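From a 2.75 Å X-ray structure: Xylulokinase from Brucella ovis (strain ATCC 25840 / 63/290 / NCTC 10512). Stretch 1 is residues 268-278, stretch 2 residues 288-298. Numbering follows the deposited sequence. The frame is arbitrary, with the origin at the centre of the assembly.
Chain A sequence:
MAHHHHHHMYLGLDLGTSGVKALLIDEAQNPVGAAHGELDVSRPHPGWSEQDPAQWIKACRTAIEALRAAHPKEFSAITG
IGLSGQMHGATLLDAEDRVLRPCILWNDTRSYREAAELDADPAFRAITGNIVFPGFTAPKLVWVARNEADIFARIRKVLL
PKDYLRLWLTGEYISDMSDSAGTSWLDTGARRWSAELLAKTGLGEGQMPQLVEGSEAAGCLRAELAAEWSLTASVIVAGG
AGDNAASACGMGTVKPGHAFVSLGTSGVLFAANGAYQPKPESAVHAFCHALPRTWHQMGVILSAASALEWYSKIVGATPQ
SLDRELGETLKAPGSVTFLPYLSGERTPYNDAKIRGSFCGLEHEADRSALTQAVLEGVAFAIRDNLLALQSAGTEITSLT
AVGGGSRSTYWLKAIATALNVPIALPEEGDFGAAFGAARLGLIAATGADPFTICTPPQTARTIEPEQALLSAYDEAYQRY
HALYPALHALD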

# COMPACT_ATOMS: atom_id res chain seq x y z
N VAL A 268 5.05 -1.23 6.45
CA VAL A 268 4.95 -2.09 5.27
C VAL A 268 6.35 -2.41 4.78
O VAL A 268 7.17 -1.51 4.59
CB VAL A 268 4.13 -1.45 4.13
CG1 VAL A 268 4.23 -2.29 2.90
CG2 VAL A 268 2.68 -1.34 4.54
N LEU A 269 6.60 -3.70 4.57
CA LEU A 269 7.83 -4.18 3.96
C LEU A 269 7.43 -4.69 2.58
O LEU A 269 6.68 -5.66 2.48
CB LEU A 269 8.44 -5.29 4.82
CG LEU A 269 9.79 -5.87 4.41
CD1 LEU A 269 10.87 -4.80 4.55
CD2 LEU A 269 10.11 -7.07 5.26
N PHE A 270 7.89 -4.01 1.53
CA PHE A 270 7.50 -4.29 0.15
C PHE A 270 8.71 -4.83 -0.59
O PHE A 270 9.73 -4.15 -0.68
CB PHE A 270 7.00 -3.05 -0.57
CG PHE A 270 6.48 -3.31 -1.99
CD1 PHE A 270 7.34 -3.62 -3.03
CD2 PHE A 270 5.11 -3.18 -2.27
CE1 PHE A 270 6.85 -3.83 -4.31
CE2 PHE A 270 4.61 -3.39 -3.55
CZ PHE A 270 5.49 -3.70 -4.57
N ALA A 271 8.57 -6.02 -1.14
CA ALA A 271 9.63 -6.66 -1.89
C ALA A 271 9.11 -7.03 -3.28
O ALA A 271 8.07 -7.69 -3.40
CB ALA A 271 10.13 -7.91 -1.15
N ALA A 272 9.85 -6.64 -4.31
CA ALA A 272 9.51 -7.03 -5.67
C ALA A 272 10.03 -8.44 -5.95
O ALA A 272 11.12 -8.81 -5.50
CB ALA A 272 10.08 -6.03 -6.66
N ASN A 273 9.22 -9.23 -6.69
CA ASN A 273 9.52 -10.63 -7.02
C ASN A 273 9.54 -10.91 -8.53
O ASN A 273 8.71 -10.39 -9.29
CB ASN A 273 8.52 -11.62 -6.41
CG ASN A 273 8.39 -11.51 -4.90
OD1 ASN A 273 7.32 -11.78 -4.35
ND2 ASN A 273 9.46 -11.12 -4.22
N GLY A 274 10.43 -11.82 -8.94
CA GLY A 274 10.47 -12.32 -10.31
C GLY A 274 9.46 -13.41 -10.62
O GLY A 274 9.32 -13.80 -11.79
N ALA A 275 8.78 -13.92 -9.60
CA ALA A 275 7.73 -14.92 -9.76
C ALA A 275 6.67 -14.71 -8.69
O ALA A 275 6.80 -13.87 -7.80
CB ALA A 275 8.30 -16.34 -9.68
N TYR A 276 5.58 -15.46 -8.82
CA TYR A 276 4.52 -15.48 -7.82
C TYR A 276 4.96 -16.36 -6.66
O TYR A 276 5.16 -17.57 -6.82
CB TYR A 276 3.22 -15.96 -8.45
CG TYR A 276 2.13 -16.34 -7.48
CD1 TYR A 276 1.54 -15.39 -6.62
CD2 TYR A 276 1.66 -17.64 -7.44
CE1 TYR A 276 0.51 -15.77 -5.76
CE2 TYR A 276 0.68 -18.02 -6.59
CZ TYR A 276 0.10 -17.10 -5.76
OH TYR A 276 -0.89 -17.58 -4.95
N GLN A 277 5.09 -15.76 -5.48
CA GLN A 277 5.72 -16.40 -4.32
C GLN A 277 4.83 -16.25 -3.09
O GLN A 277 5.16 -15.52 -2.15
CB GLN A 277 7.10 -15.79 -4.10
CG GLN A 277 7.92 -15.75 -5.36
CD GLN A 277 9.27 -15.12 -5.15
OE1 GLN A 277 9.86 -14.59 -6.09
NE2 GLN A 277 9.76 -15.18 -3.93
N PRO A 278 3.72 -16.97 -3.04
CA PRO A 278 2.81 -16.82 -1.91
C PRO A 278 3.32 -17.49 -0.65
O PRO A 278 4.05 -18.48 -0.67
CB PRO A 278 1.53 -17.51 -2.41
CG PRO A 278 2.04 -18.58 -3.30
CD PRO A 278 3.23 -17.97 -4.01
N CYS A 288 0.35 -9.32 -7.71
CA CYS A 288 0.99 -8.89 -8.95
C CYS A 288 1.56 -7.49 -8.78
O CYS A 288 1.02 -6.65 -8.05
CB CYS A 288 -0.00 -8.89 -10.11
SG CYS A 288 -0.88 -10.45 -10.39
N HIS A 289 2.67 -7.23 -9.47
CA HIS A 289 3.21 -5.89 -9.55
C HIS A 289 2.55 -5.14 -10.70
O HIS A 289 1.69 -5.66 -11.40
CB HIS A 289 4.72 -5.93 -9.73
CG HIS A 289 5.44 -4.75 -9.14
ND1 HIS A 289 4.90 -3.48 -9.14
CD2 HIS A 289 6.67 -4.64 -8.59
CE1 HIS A 289 5.77 -2.64 -8.61
NE2 HIS A 289 6.85 -3.32 -8.28
N ALA A 290 2.92 -3.88 -10.89
CA ALA A 290 2.38 -3.13 -12.02
C ALA A 290 3.08 -3.48 -13.31
O ALA A 290 2.65 -3.01 -14.37
CB ALA A 290 2.49 -1.63 -11.79
N LEU A 291 4.16 -4.25 -13.25
CA LEU A 291 4.88 -4.51 -14.48
C LEU A 291 4.61 -5.93 -14.93
O LEU A 291 4.34 -6.82 -14.12
CB LEU A 291 6.39 -4.30 -14.31
CG LEU A 291 6.75 -2.95 -13.65
CD1 LEU A 291 8.22 -2.67 -13.74
CD2 LEU A 291 5.95 -1.82 -14.24
N PRO A 292 4.66 -6.19 -16.23
CA PRO A 292 4.33 -7.53 -16.70
C PRO A 292 5.33 -8.55 -16.16
O PRO A 292 6.46 -8.21 -15.82
CB PRO A 292 4.38 -7.40 -18.23
CG PRO A 292 5.11 -6.16 -18.47
CD PRO A 292 4.91 -5.24 -17.32
N ARG A 293 4.86 -9.79 -16.00
CA ARG A 293 5.69 -10.92 -15.56
C ARG A 293 6.44 -10.61 -14.24
O ARG A 293 7.51 -11.14 -13.96
CB ARG A 293 6.64 -11.37 -16.69
N THR A 294 5.83 -9.77 -13.39
CA THR A 294 6.43 -9.29 -12.15
C THR A 294 5.40 -9.34 -11.02
O THR A 294 4.23 -9.05 -11.23
CB THR A 294 6.95 -7.86 -12.34
OG1 THR A 294 7.84 -7.81 -13.47
CG2 THR A 294 7.66 -7.38 -11.13
N TRP A 295 5.85 -9.75 -9.84
CA TRP A 295 5.01 -9.87 -8.65
C TRP A 295 5.63 -9.08 -7.52
O TRP A 295 6.67 -8.43 -7.67
CB TRP A 295 4.84 -11.34 -8.23
CG TRP A 295 3.83 -12.07 -9.03
CD1 TRP A 295 2.53 -12.34 -8.68
CD2 TRP A 295 4.01 -12.61 -10.34
NE1 TRP A 295 1.89 -13.03 -9.69
CE2 TRP A 295 2.78 -13.22 -10.72
CE3 TRP A 295 5.09 -12.66 -11.24
CZ2 TRP A 295 2.61 -13.84 -11.95
CZ3 TRP A 295 4.92 -13.28 -12.45
CH2 TRP A 295 3.69 -13.86 -12.80
N HIS A 296 4.98 -9.12 -6.35
CA HIS A 296 5.61 -8.58 -5.15
C HIS A 296 5.01 -9.19 -3.90
O HIS A 296 3.87 -9.66 -3.88
CB HIS A 296 5.49 -7.04 -5.07
CG HIS A 296 4.14 -6.55 -4.63
ND1 HIS A 296 3.82 -6.35 -3.30
CD2 HIS A 296 3.06 -6.18 -5.34
CE1 HIS A 296 2.58 -5.91 -3.22
NE2 HIS A 296 2.10 -5.78 -4.44
N GLN A 297 5.79 -9.11 -2.83
CA GLN A 297 5.37 -9.50 -1.50
C GLN A 297 5.17 -8.26 -0.62
O GLN A 297 5.77 -7.20 -0.84
CB GLN A 297 6.41 -10.42 -0.86
CG GLN A 297 6.24 -11.84 -1.29
CD GLN A 297 7.52 -12.62 -1.26
OE1 GLN A 297 8.62 -12.06 -1.19
NE2 GLN A 297 7.39 -13.94 -1.28
N MET A 298 4.33 -8.42 0.40
CA MET A 298 4.04 -7.32 1.31
C MET A 298 3.93 -7.90 2.70
O MET A 298 3.09 -8.77 2.96
CB MET A 298 2.74 -6.61 0.91
CG MET A 298 2.90 -5.14 0.66
SD MET A 298 1.34 -4.27 0.71
CE MET A 298 0.50 -4.81 -0.75

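Strands 268-273 and 295-298 run antiparallel, and the contact between the two stretches buries 736 Å², both sides summed. Trp-295, Gln-297 and Phe-270 cover much of it.

The frame is a ladder of four backbone hydrogen bonds. Ala-271 N donates to Gln-297 O at 3.1 Å, and Gln-297 N returns to Ala-271 O at 2.7 Å. Asn-273 N donates to Trp-295 O at 2.8 Å, and Trp-295 N to Asn-273 O at 3.0 Å. All four are close to linear. Between these pairs, Ala-272 faces His-296 across a non-hydrogen-bonded position, with CA atoms 4.2 Å apart. The methyl group of Ala-272 sits at the edge of the His-289 ring, its CB 4.2 Å from His-289 CD2.

Trp-295 lies on the same face of the sheet as Asn-273, Ala-271 and Gln-297. Its indole serves as a platform for the chain that leaves the first strand. Tyr-276 CB sits over the five-membered ring, 3.5 Å from its centroid, in a CH-pi contact. The Tyr-276 ring meets the indole obliquely. Ala-275 O also approaches Trp-295 CB at 3.2 Å. A broad flat side chain suits this place because it can cover several residues of a loop. Trp-295 NE1 is hydrogen-bonded elsewhere in the structure.

Gln-297 ties the strand to the same loop. Its CA-to-CB bond points to the face of the sheet shared with Ala-271, Asn-273 and Trp-295, but the end of the side chain comes nearer stretch 1, and its amide uses both ends there. NE2 of Gln-297 donates to the backbone O of Gln-277 at 2.9 Å, while Asn-273 ND2 donates to Gln-297 OE1 at 3.3 Å. An amide suits this spot because it carries both a donor and an acceptor. The small side chain of Ala-271 lies nearby, its CB 4.4 Å from Gln-297 OE1.

Phe-270 is buried on the other face, with Ala-272, His-296 and Met-298. Its chi1 is t, and the end of its ring comes nearer the second stretch. There it forms an offset stack with His-296, centroids 4.0 Å apart and planes at 16°. The edge of Phe-270 also points toward the face of His-289, with centroids 5.5 Å apart. Two flat imidazoles thus pack against one phenyl ring. His-296 ND1 makes a weak hydrogen bond to Gln-297 O at 3.3 Å, and His-289 ND1 accepts one from Ala-290 N at 2.7 Å.

Met-298 extends the apolar packing. Met-298 CG lies 4.2 Å from Phe-270 CD2 and 3.9 Å from Val-268 CG1. Met-298 CA also makes a CA-H...O contact with Leu-269 O at 3.3 Å.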